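Local coordinates for signal recognition particle receptor FtsY (Sulfolobus acidocaldarius, PDB 5L3S), which serves as the membrane-side docking partner of the signal recognition particle and belongs to the SRP54-type family of P-loop GTPases, at residues L148-S153 / Q277-L282. Sequence-based numbering, arbitrary orientation.
Sequences LAYHAS and QNYDDL. With GNP (phosphoaminophosphonic acid-guanylate ester), chain R; G (guanosine-5'-monophosphate), chain K.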
loop_
_atom_site.group_PDB
_atom_site.type_symbol
_atom_site.label_atom_id
_atom_site.label_comp_id
_atom_site.label_asym_id
_atom_site.label_seq_id
_atom_site.Cartn_x
_atom_site.Cartn_y
_atom_site.Cartn_z
ATOM N N LEU B 148 13.377 -15.518 2.517
ATOM C CA LEU B 148 12.632 -16.773 2.246
ATOM C C LEU B 148 13.244 -17.966 2.946
ATOM O O LEU B 148 12.524 -18.874 3.359
ATOM C CB LEU B 148 12.580 -17.099 0.750
ATOM C CG LEU B 148 11.482 -16.521 -0.141
ATOM C CD1 LEU B 148 11.794 -16.892 -1.583
ATOM C CD2 LEU B 148 10.102 -17.050 0.269
ATOM N N ALA B 149 14.576 -17.986 3.058
ATOM C CA ALA B 149 15.263 -19.094 3.706
ATOM C C ALA B 149 14.865 -19.224 5.179
ATOM O O ALA B 149 14.732 -20.337 5.698
ATOM C CB ALA B 149 16.796 -18.966 3.550
ATOM N N TYR B 150 14.664 -18.089 5.846
ATOM C CA TYR B 150 14.141 -18.094 7.209
ATOM C C TYR B 150 12.743 -18.760 7.262
ATOM O O TYR B 150 12.504 -19.622 8.093
ATOM C CB TYR B 150 14.047 -16.666 7.785
ATOM C CG TYR B 150 13.352 -16.643 9.137
ATOM C CD1 TYR B 150 14.069 -16.825 10.311
ATOM C CD2 TYR B 150 11.975 -16.470 9.231
ATOM C CE1 TYR B 150 13.430 -16.832 11.545
ATOM C CE2 TYR B 150 11.336 -16.485 10.454
ATOM C CZ TYR B 150 12.068 -16.659 11.605
ATOM O OH TYR B 150 11.427 -16.663 12.827
ATOM N N HIS B 151 11.819 -18.324 6.406
ATOM C CA HIS B 151 10.471 -18.906 6.382
ATOM C C HIS B 151 10.480 -20.404 6.020
ATOM O O HIS B 151 9.802 -21.205 6.659
ATOM C CB HIS B 151 9.581 -18.162 5.391
ATOM C CG HIS B 151 9.245 -16.755 5.800
ATOM N ND1 HIS B 151 8.632 -16.453 6.997
ATOM C CD2 HIS B 151 9.395 -15.581 5.148
ATOM C CE1 HIS B 151 8.427 -15.149 7.069
ATOM N NE2 HIS B 151 8.869 -14.595 5.952
ATOM N N ALA B 152 11.245 -20.762 4.991
ATOM C CA ALA B 152 11.361 -22.161 4.566
ATOM C C ALA B 152 11.855 -23.056 5.694
ATOM O O ALA B 152 11.359 -24.169 5.895
ATOM C CB ALA B 152 12.284 -22.274 3.367
ATOM N N SER B 153 12.844 -22.570 6.428
ATOM C CA SER B 153 13.376 -23.304 7.565
ATOM C C SER B 153 12.341 -23.478 8.686
ATOM O O SER B 153 12.203 -24.564 9.262
ATOM C CB SER B 153 14.640 -22.615 8.085
ATOM O OG SER B 153 15.105 -23.240 9.268
ATOM N N GLN B 277 1.021 -10.785 10.358
ATOM C CA GLN B 277 2.359 -11.183 9.899
ATOM C C GLN B 277 2.738 -12.629 10.238
ATOM O O GLN B 277 3.813 -13.086 9.865
ATOM C CB GLN B 277 3.427 -10.202 10.413
ATOM C CG GLN B 277 3.121 -8.738 10.072
ATOM C CD GLN B 277 4.232 -7.784 10.475
ATOM O OE1 GLN B 277 4.208 -7.211 11.565
ATOM N NE2 GLN B 277 5.223 -7.622 9.601
ATOM N N ASN B 278 1.872 -13.328 10.959
ATOM C CA ASN B 278 2.113 -14.730 11.318
ATOM C C ASN B 278 1.556 -15.664 10.256
ATOM O O ASN B 278 0.703 -15.266 9.468
ATOM C CB ASN B 278 1.475 -15.079 12.666
ATOM C CG ASN B 278 2.098 -14.328 13.824
ATOM O OD1 ASN B 278 3.301 -14.088 13.843
ATOM N ND2 ASN B 278 1.277 -13.963 14.805
ATOM N N TYR B 279 2.018 -16.914 10.250
ATOM C CA TYR B 279 1.706 -17.815 9.152
ATOM C C TYR B 279 0.216 -18.116 9.067
ATOM O O TYR B 279 -0.319 -18.294 7.978
ATOM C CB TYR B 279 2.505 -19.108 9.271
ATOM C CG TYR B 279 4.000 -18.893 9.176
ATOM C CD1 TYR B 279 4.529 -17.895 8.369
ATOM C CD2 TYR B 279 4.878 -19.681 9.907
ATOM C CE1 TYR B 279 5.908 -17.691 8.290
ATOM C CE2 TYR B 279 6.244 -19.484 9.836
ATOM C CZ TYR B 279 6.752 -18.497 9.026
ATOM O OH TYR B 279 8.122 -18.311 8.966
ATOM N N ASP B 280 -0.441 -18.169 10.218
ATOM C CA ASP B 280 -1.891 -18.459 10.282
ATOM C C ASP B 280 -2.753 -17.273 9.821
ATOM O O ASP B 280 -3.966 -17.412 9.637
ATOM C CB ASP B 280 -2.261 -18.836 11.720
ATOM C CG ASP B 280 -3.556 -19.634 11.811
ATOM O OD1 ASP B 280 -3.821 -20.455 10.904
ATOM O OD2 ASP B 280 -4.305 -19.447 12.801
ATOM N N ASP B 281 -2.136 -16.105 9.628
ATOM C CA ASP B 281 -2.915 -14.879 9.363
ATOM C C ASP B 281 -3.422 -14.746 7.924
ATOM O O ASP B 281 -3.130 -13.779 7.229
ATOM C CB ASP B 281 -2.139 -13.634 9.803
ATOM C CG ASP B 281 -1.877 -13.629 11.300
ATOM O OD1 ASP B 281 -2.585 -14.354 12.022
ATOM O OD2 ASP B 281 -0.965 -12.918 11.756
ATOM N N LEU B 282 -4.201 -15.732 7.497
ATOM C CA LEU B 282 -4.702 -15.779 6.139
ATOM C C LEU B 282 -6.121 -16.344 6.233
ATOM O O LEU B 282 -6.327 -17.384 6.832
ATOM C CB LEU B 282 -3.825 -16.712 5.293
ATOM C CG LEU B 282 -4.065 -16.739 3.777
ATOM C CD1 LEU B 282 -3.556 -15.493 3.116
ATOM C CD2 LEU B 282 -3.450 -17.983 3.136
HETATM P PG GNP R . 9.174 -7.055 -2.091
HETATM O O1G GNP R . 9.655 -8.456 -2.387
HETATM O O2G GNP R . 10.312 -6.119 -1.709
HETATM O O3G GNP R . 8.452 -6.386 -3.239
HETATM N N3B GNP R . 8.168 -7.115 -0.848
HETATM P PB GNP R . 6.982 -8.226 -0.771
HETATM O O1B GNP R . 7.538 -9.559 -1.001
HETATM O O2B GNP R . 5.922 -7.853 -1.720
HETATM O O3A GNP R . 6.449 -8.124 0.642
HETATM P PA GNP R . 6.967 -8.760 1.939
HETATM O O1A GNP R . 6.501 -10.180 2.054
HETATM O O2A GNP R . 8.433 -8.517 2.109
HETATM O "O5'" GNP R . 6.176 -8.029 3.080
HETATM C "C5'" GNP R . 6.358 -6.607 3.375
HETATM C "C4'" GNP R . 5.947 -6.349 4.814
HETATM O "O4'" GNP R . 4.483 -6.452 4.961
HETATM C "C3'" GNP R . 6.526 -7.334 5.810
HETATM O "O3'" GNP R . 6.789 -6.649 7.021
HETATM C "C2'" GNP R . 5.379 -8.339 6.017
HETATM O "O2'" GNP R . 5.461 -8.960 7.288
HETATM C "C1'" GNP R . 4.212 -7.339 6.019
HETATM N N9 GNP R . 2.927 -7.979 5.742
HETATM C C8 GNP R . 2.595 -8.827 4.720
HETATM N N7 GNP R . 1.333 -9.216 4.742
HETATM C C5 GNP R . 0.817 -8.563 5.858
HETATM C C6 GNP R . -0.486 -8.589 6.400
HETATM O O6 GNP R . -1.446 -9.242 5.966
HETATM N N1 GNP R . -0.598 -7.801 7.550
HETATM C C2 GNP R . 0.442 -7.054 8.082
HETATM N N2 GNP R . 0.196 -6.342 9.181
HETATM N N3 GNP R . 1.668 -7.029 7.575
HETATM C C4 GNP R . 1.781 -7.804 6.479
HETATM O OP3 G K . 17.308 -9.815 10.942
HETATM P P G K . 17.499 -11.232 11.323
HETATM O OP1 G K . 16.714 -12.079 10.383
HETATM O OP2 G K . 18.953 -11.480 11.449
HETATM O "O5'" G K . 16.890 -11.442 12.781
HETATM C "C5'" G K . 15.513 -11.189 13.054
HETATM C "C4'" G K . 14.645 -12.349 12.632
HETATM O "O4'" G K . 15.068 -13.552 13.331
HETATM C "C3'" G K . 13.152 -12.195 12.911
HETATM O "O3'" G K . 12.411 -12.815 11.861
HETATM C "C2'" G K . 12.962 -12.998 14.193
HETATM O "O2'" G K . 11.650 -13.480 14.386
HETATM C "C1'" G K . 13.956 -14.134 13.982
HETATM N N9 G K . 14.415 -14.781 15.212
HETATM C C8 G K . 15.306 -14.296 16.140
HETATM N N7 G K . 15.514 -15.127 17.128
HETATM C C5 G K . 14.722 -16.227 16.828
HETATM C C6 G K . 14.529 -17.448 17.528
HETATM O O6 G K . 15.039 -17.817 18.593
HETATM N N1 G K . 13.634 -18.284 16.863
HETATM C C2 G K . 13.003 -17.990 15.679
HETATM N N2 G K . 12.173 -18.928 15.194
HETATM N N3 G K . 13.173 -16.859 15.018
HETATM C C4 G K . 14.041 -16.032 15.644
#
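H151, on helix 144-155, and Y279, in the loop between strands 270-274 and 282-284, face each other with the nearest CA atoms, 9.3 Å apart. This is the SRP-type GTPase domain, a P-loop fold; the loop makes a type I beta turn from N278 to D281, and backbone N of N278 donates to OD2 of D281 at 3.0 Å, reaching it from above the carboxylate plane. The backbones stay apart and the Y279 side chain spans the gap, alongside helix 114-127, where H151 and Y279 both touch A119. Y279 extends its ring from the turn until its hydroxyl lies at the edge of the imidazole, in plane with it. The two rings meet rim to rim, planes at 69°, neither covering the other's face. Y150 lies beside this pair, its CE2 4.0 Å from the Y279 OH. The Y150 ring swings out to the guanosine-5'-monophosphate because chi1 of 173° sets CG opposite the backbone N; OH of Y150 donates to N3 of that nucleotide at 2.8 Å, and its O3' sits over one face of the ring. On the loop side, Q277, extended beyond CG, gives NE2 to the ribose O2' of GNP at 2.7 Å. The contact thus links two nucleotide-binding segments through one nearly straight hydrogen bond between H151 ND1 and Y279 OH, 2.8 Å at 174°.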